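Local coordinates for N5-Carboxyaminoimidazole ribonucleotide synthetase (Staphylococcus aureus subsp. aureus, PDB 3ORQ), which catalyses the ATP-dependent conversion of 5-aminoimidazole ribonucleotide and bicarbonate to N5-carboxyaminoimidazole ribonucleotide in purine biosynthesis, at residues M4-K8 / R201-N205; Q32-V38 / V52-F56; Q103-L108 / S247-I251. The contacts are given in a common frame with arbitrary orientation. Residue numbers count along the deposited sequence, not the author numbering.

Contacts 1 and 3 adjoin on the same side of the chain's centre, with their own centres 15 Å apart. They touch through Arg201 of contact 1, whose NH1 lies 2.7 Å from O of Phe250 in contact 3, a probable hydrogen bond, while Ile251 CD1 packs 3.6 Å from Gly202 O. Along the chain their segments alternate. Contact 2 stands apart, its centre 22 Å from that of contact 1 and 26 Å from that of contact 3, and lies at the interface with the second subunit. Contact 3 lies nearest the nucleotide site: the side chain of Leu108 is about 7 Å from that of the magnesium ligand Glu270 and about 11 Å from the bound ADP.

Contact 1: residues M4-K8 / R201-N205; sequences MNFNK and RGNNN
Two irregular pieces of backbone meet here, the N-terminal residues 4-8 and the turn 201-205, with Asn5 and Asn204 closest at 5.1 Å between CA atoms. Residues 5-8 are largely extended; Asn204 (phi/psi 45/49°) and Asn205 (66/9°) both occupy the left-handed region, reversing the chain in a turn close to type I', common in beta-hairpins. Asn203 makes the main link. Its off-rotamer chi1 of -126° and chi2 of -14° set the carboxamide against the Phe6 peptide backbone: Phe6 N donates to Asn203 OD1 at 3.1 Å, and Asn203 ND2 reaches Phe6 O weakly at 3.5 Å, its stronger partner being the carbonyl of Gly300. The amide thus faces N and O of one residue somewhat as a strand's peptide would, though only weakly at O. A p rotamer (chi1 57°) places the Phe6 ring so that Asn203 OD1 lies over one face, 3.5 Å from CD2. At the ND2 end of the amide, near its plane, Lys8, with chi1 m and the rest of the chain t, brings CG to 3.6 Å from Asn203 ND2. One weak backbone bond joins Asn204 N to Met4 O at 3.0 Å. Selenomethionine Met4 (chi1 164°, chi2 112°, chi3 -45°) reaches along the turn until CE lies 3.2 Å from Arg201 NH2, at the guanidinium edge, and 3.4 Å from Asn205 OD1; these two polar atoms themselves hydrogen-bond at 2.7 Å, closing the turn. The N-terminal tail is thereby laid across the hairpin connection between strands 191-201 and 207-218, neighbours in the large antiparallel sheet, with Phe6 also resting on Pro99 and Ile251.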
loop_
_atom_site.group_PDB
_atom_site.type_symbol
_atom_site.label_atom_id
_atom_site.label_comp_id
_atom_site.label_asym_id
_atom_site.label_seq_id
_atom_site.Cartn_x
_atom_site.Cartn_y
_atom_site.Cartn_z
HETATM N N MSE A 4 -14.524 10.496 -24.252
HETATM C CA MSE A 4 -15.068 10.901 -22.965
HETATM C C MSE A 4 -15.469 9.657 -22.150
HETATM O O MSE A 4 -15.257 9.625 -20.928
HETATM C CB MSE A 4 -16.280 11.834 -23.152
HETATM C CG MSE A 4 -17.183 12.031 -21.892
HETATM SE SE MSE A 4 -17.242 13.828 -20.985
HETATM C CE MSE A 4 -15.355 14.235 -20.937
ATOM N N ASN A 5 -16.062 8.658 -22.817
ATOM C CA ASN A 5 -16.463 7.419 -22.147
ATOM C C ASN A 5 -15.773 6.198 -22.738
ATOM O O ASN A 5 -15.639 6.094 -23.956
ATOM C CB ASN A 5 -17.966 7.238 -22.152
ATOM C CG ASN A 5 -18.680 8.407 -21.543
ATOM O OD1 ASN A 5 -18.905 8.439 -20.318
ATOM N ND2 ASN A 5 -19.033 9.402 -22.388
ATOM N N PHE A 6 -15.311 5.296 -21.860
ATOM C CA PHE A 6 -14.463 4.187 -22.289
ATOM C C PHE A 6 -14.631 2.922 -21.431
ATOM O O PHE A 6 -15.393 2.908 -20.471
ATOM C CB PHE A 6 -13.015 4.656 -22.354
ATOM C CG PHE A 6 -12.509 5.219 -21.071
ATOM C CD1 PHE A 6 -12.005 4.362 -20.057
ATOM C CD2 PHE A 6 -12.504 6.600 -20.859
ATOM C CE1 PHE A 6 -11.495 4.878 -18.856
ATOM C CE2 PHE A 6 -12.016 7.146 -19.658
ATOM C CZ PHE A 6 -11.520 6.282 -18.634
ATOM N N ASN A 7 -13.976 1.838 -21.814
ATOM C CA ASN A 7 -14.210 0.542 -21.152
ATOM C C ASN A 7 -14.117 0.584 -19.640
ATOM O O ASN A 7 -13.138 1.127 -19.069
ATOM C CB ASN A 7 -13.253 -0.484 -21.669
ATOM C CG ASN A 7 -13.517 -0.843 -23.117
ATOM O OD1 ASN A 7 -14.428 -0.309 -23.769
ATOM N ND2 ASN A 7 -12.708 -1.751 -23.636
ATOM N N LYS A 8 -15.147 0.037 -19.006
ATOM C CA LYS A 8 -15.152 -0.217 -17.572
ATOM C C LYS A 8 -14.590 -1.606 -17.344
ATOM O O LYS A 8 -15.234 -2.597 -17.686
ATOM C CB LYS A 8 -16.563 -0.062 -16.956
ATOM C CG LYS A 8 -17.040 1.412 -16.954
ATOM C CD LYS A 8 -18.463 1.597 -16.390
ATOM C CE LYS A 8 -18.859 3.098 -16.459
ATOM N NZ LYS A 8 -20.319 3.426 -16.368
ATOM N N ARG A 201 -8.395 12.423 -13.626
ATOM C CA ARG A 201 -9.571 12.584 -14.492
ATOM C C ARG A 201 -9.964 11.215 -14.965
ATOM O O ARG A 201 -9.095 10.417 -15.315
ATOM C CB ARG A 201 -9.233 13.465 -15.696
ATOM C CG ARG A 201 -10.005 14.772 -15.689
ATOM C CD ARG A 201 -9.853 15.501 -17.036
ATOM N NE ARG A 201 -11.130 15.570 -17.698
ATOM C CZ ARG A 201 -11.457 14.963 -18.825
ATOM N NH1 ARG A 201 -10.581 14.213 -19.497
ATOM N NH2 ARG A 201 -12.702 15.117 -19.281
ATOM N N GLY A 202 -11.243 10.913 -14.947
ATOM C CA GLY A 202 -11.657 9.567 -15.313
ATOM C C GLY A 202 -12.840 9.579 -16.261
ATOM O O GLY A 202 -13.122 10.568 -16.938
ATOM N N ASN A 203 -13.525 8.462 -16.300
ATOM C CA ASN A 203 -14.692 8.252 -17.126
ATOM C C ASN A 203 -15.755 9.333 -17.031
ATOM O O ASN A 203 -15.979 9.918 -15.979
ATOM C CB ASN A 203 -15.322 6.929 -16.695
ATOM C CG ASN A 203 -15.507 6.006 -17.833
ATOM O OD1 ASN A 203 -15.414 6.417 -18.996
ATOM N ND2 ASN A 203 -15.752 4.725 -17.529
ATOM N N ASN A 204 -16.436 9.573 -18.143
ATOM C CA ASN A 204 -17.531 10.537 -18.205
ATOM C C ASN A 204 -17.224 11.864 -17.502
ATOM O O ASN A 204 -18.015 12.346 -16.656
ATOM C CB ASN A 204 -18.810 9.907 -17.649
ATOM C CG ASN A 204 -20.074 10.668 -18.067
ATOM O OD1 ASN A 204 -20.164 11.226 -19.171
ATOM N ND2 ASN A 204 -21.061 10.682 -17.181
ATOM N N ASN A 205 -16.064 12.428 -17.819
ATOM C CA ASN A 205 -15.671 13.738 -17.306
ATOM C C ASN A 205 -15.418 13.848 -15.794
ATOM O O ASN A 205 -15.278 14.954 -15.272
ATOM C CB ASN A 205 -16.706 14.820 -17.732
ATOM C CG ASN A 205 -16.084 16.222 -17.856
ATOM O OD1 ASN A 205 -14.926 16.380 -18.294
ATOM N ND2 ASN A 205 -16.846 17.249 -17.438
#

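Contact 2: residues Q32-V38 / V52-F56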
loop_
_atom_site.group_PDB
_atom_site.type_symbol
_atom_site.label_atom_id
_atom_site.label_comp_id
_atom_site.label_asym_id
_atom_site.label_seq_id
_atom_site.Cartn_x
_atom_site.Cartn_y
_atom_site.Cartn_z
ATOM N N GLN A 32 -2.300 -4.473 -8.165
ATOM C CA GLN A 32 -2.391 -5.863 -7.637
ATOM C C GLN A 32 -3.272 -5.947 -6.388
ATOM O O GLN A 32 -4.116 -6.840 -6.252
ATOM C CB GLN A 32 -0.997 -6.437 -7.397
ATOM C CG GLN A 32 -0.346 -6.907 -8.724
ATOM C CD GLN A 32 0.566 -8.039 -8.500
ATOM O OE1 GLN A 32 0.175 -9.046 -7.883
ATOM N NE2 GLN A 32 1.813 -7.913 -8.964
ATOM N N LYS A 33 -3.121 -4.990 -5.477
ATOM C CA LYS A 33 -4.055 -4.846 -4.365
ATOM C C LYS A 33 -5.570 -4.879 -4.800
ATOM O O LYS A 33 -6.365 -5.525 -4.158
ATOM C CB LYS A 33 -3.799 -3.519 -3.651
ATOM C CG LYS A 33 -4.887 -3.172 -2.617
ATOM C CD LYS A 33 -4.551 -1.858 -1.977
ATOM C CE LYS A 33 -4.640 -0.705 -2.990
ATOM N NZ LYS A 33 -4.422 0.597 -2.316
HETATM N N MSE A 34 -5.927 -4.149 -5.854
HETATM C CA MSE A 34 -7.307 -4.111 -6.378
HETATM C C MSE A 34 -7.682 -5.331 -7.220
HETATM O O MSE A 34 -8.818 -5.436 -7.690
HETATM C CB MSE A 34 -7.532 -2.841 -7.219
HETATM C CG MSE A 34 -7.676 -1.586 -6.387
HETATM SE SE MSE A 34 -7.721 0.068 -7.442
HETATM C CE MSE A 34 -7.362 1.238 -5.907
ATOM N N GLY A 35 -6.733 -6.230 -7.444
ATOM C CA GLY A 35 -7.043 -7.472 -8.179
ATOM C C GLY A 35 -6.918 -7.400 -9.706
ATOM O O GLY A 35 -7.514 -8.216 -10.398
ATOM N N TYR A 36 -6.148 -6.433 -10.213
ATOM C CA TYR A 36 -5.753 -6.385 -11.627
ATOM C C TYR A 36 -4.384 -7.065 -11.811
ATOM O O TYR A 36 -3.529 -7.035 -10.915
ATOM C CB TYR A 36 -5.674 -4.926 -12.121
ATOM C CG TYR A 36 -7.033 -4.278 -12.115
ATOM C CD1 TYR A 36 -7.917 -4.508 -13.148
ATOM C CD2 TYR A 36 -7.450 -3.487 -11.052
ATOM C CE1 TYR A 36 -9.179 -3.964 -13.145
ATOM C CE2 TYR A 36 -8.730 -2.927 -11.034
ATOM C CZ TYR A 36 -9.596 -3.203 -12.083
ATOM O OH TYR A 36 -10.863 -2.672 -12.116
ATOM N N LYS A 37 -4.187 -7.687 -12.959
ATOM C CA LYS A 37 -2.901 -8.248 -13.269
ATOM C C LYS A 37 -2.071 -7.166 -13.920
ATOM O O LYS A 37 -2.611 -6.207 -14.475
ATOM C CB LYS A 37 -3.044 -9.455 -14.187
ATOM C CG LYS A 37 -3.942 -10.530 -13.605
ATOM C CD LYS A 37 -4.192 -11.581 -14.690
ATOM C CE LYS A 37 -5.106 -12.697 -14.188
ATOM N NZ LYS A 37 -4.394 -13.442 -13.145
ATOM N N VAL A 38 -0.754 -7.307 -13.858
ATOM C CA VAL A 38 0.108 -6.249 -14.361
ATOM C C VAL A 38 1.160 -6.820 -15.288
ATOM O O VAL A 38 1.898 -7.721 -14.898
ATOM C CB VAL A 38 0.855 -5.542 -13.210
ATOM C CG1 VAL A 38 1.888 -4.555 -13.784
ATOM C CG2 VAL A 38 -0.126 -4.807 -12.279
ATOM N N VAL A 52 6.792 -6.723 -9.062
ATOM C CA VAL A 52 5.386 -6.538 -8.736
ATOM C C VAL A 52 4.496 -6.554 -10.016
ATOM O O VAL A 52 3.426 -5.900 -10.077
ATOM C CB VAL A 52 5.198 -5.240 -7.922
ATOM C CG1 VAL A 52 5.778 -5.405 -6.533
ATOM C CG2 VAL A 52 5.820 -4.047 -8.618
ATOM N N ALA A 53 4.983 -7.272 -11.047
ATOM C CA ALA A 53 4.232 -7.528 -12.292
ATOM C C ALA A 53 4.026 -9.020 -12.501
ATOM O O ALA A 53 4.850 -9.805 -12.082
ATOM C CB ALA A 53 4.967 -6.986 -13.448
ATOM N N HIS A 54 2.913 -9.408 -13.115
ATOM C CA HIS A 54 2.693 -10.789 -13.518
ATOM C C HIS A 54 3.594 -11.137 -14.656
ATOM O O HIS A 54 4.069 -12.250 -14.749
ATOM C CB HIS A 54 1.234 -11.001 -13.949
ATOM C CG HIS A 54 0.278 -10.939 -12.803
ATOM N ND1 HIS A 54 -0.066 -9.754 -12.209
ATOM C CD2 HIS A 54 -0.344 -11.906 -12.090
ATOM C CE1 HIS A 54 -0.888 -9.984 -11.194
ATOM N NE2 HIS A 54 -1.078 -11.279 -11.105
ATOM N N GLU A 55 3.891 -10.155 -15.492
ATOM C CA GLU A 55 4.734 -10.426 -16.611
ATOM C C GLU A 55 5.654 -9.239 -16.872
ATOM O O GLU A 55 5.262 -8.092 -16.693
ATOM C CB GLU A 55 3.819 -10.703 -17.788
ATOM C CG GLU A 55 4.437 -11.305 -18.990
ATOM C CD GLU A 55 3.389 -12.002 -19.848
ATOM O OE1 GLU A 55 2.233 -12.236 -19.376
ATOM O OE2 GLU A 55 3.744 -12.313 -20.992
ATOM N N PHE A 56 6.886 -9.523 -17.277
ATOM C CA PHE A 56 7.858 -8.493 -17.558
ATOM C C PHE A 56 8.297 -8.641 -19.023
ATOM O O PHE A 56 8.693 -9.733 -19.448
ATOM C CB PHE A 56 9.046 -8.612 -16.594
ATOM C CG PHE A 56 10.210 -7.759 -16.974
ATOM C CD1 PHE A 56 10.074 -6.403 -17.076
ATOM C CD2 PHE A 56 11.458 -8.328 -17.255
ATOM C CE1 PHE A 56 11.166 -5.608 -17.471
ATOM C CE2 PHE A 56 12.559 -7.528 -17.648
ATOM C CZ PHE A 56 12.412 -6.198 -17.750
#
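His54 lays one face of its imidazole over the Lys37 side chain, a CH-pi contact with Lys37 CB 3.7 Å from the ring centroid and 17° off its normal. The same ring accepts a hydrogen bond at ND1 from Val38 N (3.0 Å), in the place a strand carbonyl would take. Val38 O then serves two donors, Glu55 N at 3.2 Å and, weakly, His54 N at 2.7 Å, while Val38 CG1 packs on Ala53 CB at 3.9 Å. Gln32 NE2 donates to Val52 O (2.8 Å) and also to Tyr51 O of the second subunit, whose Tyr51 ring meets His54, so the contact belongs to the dimer interface. Between the two elements of segment 32-38, Gly35 (phi 88°) ends helix 22-33 in a Schellman motif. The contact thus joins the start of strand 37-42 to that of strand 55-58, outermost of the parallel, Rossmann-like sheet within this chain, with helix 22-33 packed against Val38 and Val52.

Contact 3: residues Q103-L108 / S247-I251; sequences QAIQLL and SIHFI
Residues 103-108 make up nearly all of the short helix 103-109, with Leu107 N bonded to Gln103 O (3.1 Å) and Leu108 N to Ala104 O (2.9 Å). Facing it, 248-251 run in extended conformation without pairing as a strand; the backbones come closest at Ala104 and Ile248, 6.0 Å between CA atoms. Gln103, its CA-to-CB bond directed at the loop, extends with chi1 and chi2 both t and accepts a hydrogen bond at OE1 from His249 N (2.8 Å); its NE2 lies 3.1 Å from Ser247 O. A water connects the helix start to the loop: Ala104 N, an amide of the first turn, donates to it at 2.7 Å, and it lies within bonding distance of His249 O at 2.9 Å. The remainder is apolar. Ile248 (chi1 m, chi2 t) pushes between the helix side chains, with CG2 4.1 Å from Ala104 CB and CD1 3.9 Å from Leu107 CD2 and 4.0 Å from Leu108 CD2. Phe250, chi1 m, brings CE1 to 4.1 Å from Ala104 CB, while Leu108 CD1 meets the ring edge at CZ, 3.9 Å away; the same ring stacks on Phe254. The His249 imidazole turns from the helix and bonds through NE2 to Pro99 O. This is a seam between the preATP-grasp domain, which supplies the helix, and the ATP-grasp domain, which supplies the loop ahead of strand 252-261. Leu108 carries it toward the nucleotide site, its side chain about 7 Å from that of Glu270, which binds magnesium in this ATP-grasp ligase.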
loop_
_atom_site.group_PDB
_atom_site.type_symbol
_atom_site.label_atom_id
_atom_site.label_comp_id
_atom_site.label_asym_id
_atom_site.label_seq_id
_atom_site.Cartn_x
_atom_site.Cartn_y
_atom_site.Cartn_z
ATOM N N GLN A 103 -2.196 12.681 -27.145
ATOM C CA GLN A 103 -2.073 14.139 -27.203
ATOM C C GLN A 103 -1.269 14.677 -26.018
ATOM O O GLN A 103 -0.419 15.552 -26.183
ATOM C CB GLN A 103 -3.461 14.809 -27.258
ATOM C CG GLN A 103 -3.402 16.325 -27.369
ATOM C CD GLN A 103 -4.717 17.004 -26.995
ATOM O OE1 GLN A 103 -5.450 16.503 -26.149
ATOM N NE2 GLN A 103 -4.996 18.173 -27.595
ATOM N N ALA A 104 -1.580 14.188 -24.818
ATOM C CA ALA A 104 -0.916 14.685 -23.626
ATOM C C ALA A 104 0.573 14.514 -23.828
ATOM O O ALA A 104 1.336 15.475 -23.712
ATOM C CB ALA A 104 -1.386 13.933 -22.380
ATOM N N ILE A 105 0.982 13.293 -24.171
ATOM C CA ILE A 105 2.385 12.977 -24.350
ATOM C C ILE A 105 3.017 13.791 -25.435
ATOM O O ILE A 105 4.037 14.394 -25.185
ATOM C CB ILE A 105 2.621 11.497 -24.662
ATOM C CG1 ILE A 105 2.341 10.638 -23.428
ATOM C CG2 ILE A 105 4.048 11.293 -25.166
ATOM C CD1 ILE A 105 3.409 10.680 -22.328
ATOM N N GLN A 106 2.430 13.796 -26.632
ATOM C CA GLN A 106 2.978 14.539 -27.781
ATOM C C GLN A 106 3.338 15.970 -27.403
ATOM O O GLN A 106 4.409 16.487 -27.713
ATOM C CB GLN A 106 1.950 14.573 -28.929
ATOM C CG GLN A 106 2.304 15.508 -30.118
ATOM C CD GLN A 106 1.088 15.838 -31.021
ATOM O OE1 GLN A 106 0.074 15.120 -31.036
ATOM N NE2 GLN A 106 1.194 16.930 -31.769
ATOM N N LEU A 107 2.394 16.601 -26.729
ATOM C CA LEU A 107 2.399 18.016 -26.536
ATOM C C LEU A 107 3.276 18.380 -25.331
ATOM O O LEU A 107 3.990 19.380 -25.368
ATOM C CB LEU A 107 0.956 18.426 -26.371
ATOM C CG LEU A 107 0.549 19.870 -26.323
ATOM C CD1 LEU A 107 -0.965 19.963 -26.537
ATOM C CD2 LEU A 107 0.976 20.400 -24.952
ATOM N N LEU A 108 3.268 17.542 -24.286
ATOM C CA LEU A 108 4.079 17.819 -23.105
ATOM C C LEU A 108 5.530 17.336 -23.149
ATOM O O LEU A 108 6.295 17.663 -22.261
ATOM C CB LEU A 108 3.383 17.332 -21.823
ATOM C CG LEU A 108 1.963 17.899 -21.688
ATOM C CD1 LEU A 108 1.195 17.182 -20.589
ATOM C CD2 LEU A 108 1.947 19.437 -21.538
ATOM N N SER A 247 -7.865 22.128 -23.319
ATOM C CA SER A 247 -6.944 22.119 -24.443
ATOM C C SER A 247 -6.177 20.817 -24.619
ATOM O O SER A 247 -5.653 20.567 -25.722
ATOM C CB SER A 247 -5.980 23.320 -24.369
ATOM O OG SER A 247 -6.693 24.545 -24.578
ATOM N N ILE A 248 -6.089 20.011 -23.541
ATOM C CA ILE A 248 -5.310 18.761 -23.538
ATOM C C ILE A 248 -6.117 17.681 -22.858
ATOM O O ILE A 248 -6.665 17.899 -21.770
ATOM C CB ILE A 248 -4.035 18.874 -22.707
ATOM C CG1 ILE A 248 -3.147 20.012 -23.192
ATOM C CG2 ILE A 248 -3.259 17.589 -22.736
ATOM C CD1 ILE A 248 -1.874 20.193 -22.353
ATOM N N HIS A 249 -6.232 16.534 -23.503
ATOM C CA HIS A 249 -6.989 15.448 -22.932
ATOM C C HIS A 249 -6.157 14.721 -21.868
ATOM O O HIS A 249 -5.093 14.181 -22.168
ATOM C CB HIS A 249 -7.400 14.468 -24.021
ATOM C CG HIS A 249 -8.137 13.266 -23.506
ATOM N ND1 HIS A 249 -9.398 13.351 -22.950
ATOM C CD2 HIS A 249 -7.789 11.955 -23.454
ATOM C CE1 HIS A 249 -9.803 12.142 -22.598
ATOM N NE2 HIS A 249 -8.845 11.278 -22.891
ATOM N N PHE A 250 -6.660 14.694 -20.640
ATOM C CA PHE A 250 -6.085 13.877 -19.564
ATOM C C PHE A 250 -7.031 12.811 -19.070
ATOM O O PHE A 250 -8.187 13.107 -18.773
ATOM C CB PHE A 250 -5.733 14.784 -18.390
ATOM C CG PHE A 250 -4.565 15.684 -18.654
ATOM C CD1 PHE A 250 -3.259 15.153 -18.727
ATOM C CD2 PHE A 250 -4.768 17.042 -18.891
ATOM C CE1 PHE A 250 -2.166 15.989 -18.975
ATOM C CE2 PHE A 250 -3.688 17.881 -19.156
ATOM C CZ PHE A 250 -2.399 17.377 -19.196
ATOM N N ILE A 251 -6.553 11.576 -18.974
ATOM C CA ILE A 251 -7.193 10.537 -18.164
ATOM C C ILE A 251 -6.119 9.984 -17.204
ATOM O O ILE A 251 -4.928 10.019 -17.515
ATOM C CB ILE A 251 -7.766 9.396 -19.021
ATOM C CG1 ILE A 251 -9.023 9.875 -19.784
ATOM C CG2 ILE A 251 -8.117 8.196 -18.131
ATOM C CD1 ILE A 251 -10.122 10.422 -18.880
HETATM O O HOH W 1 -3.904 12.780 -24.404
#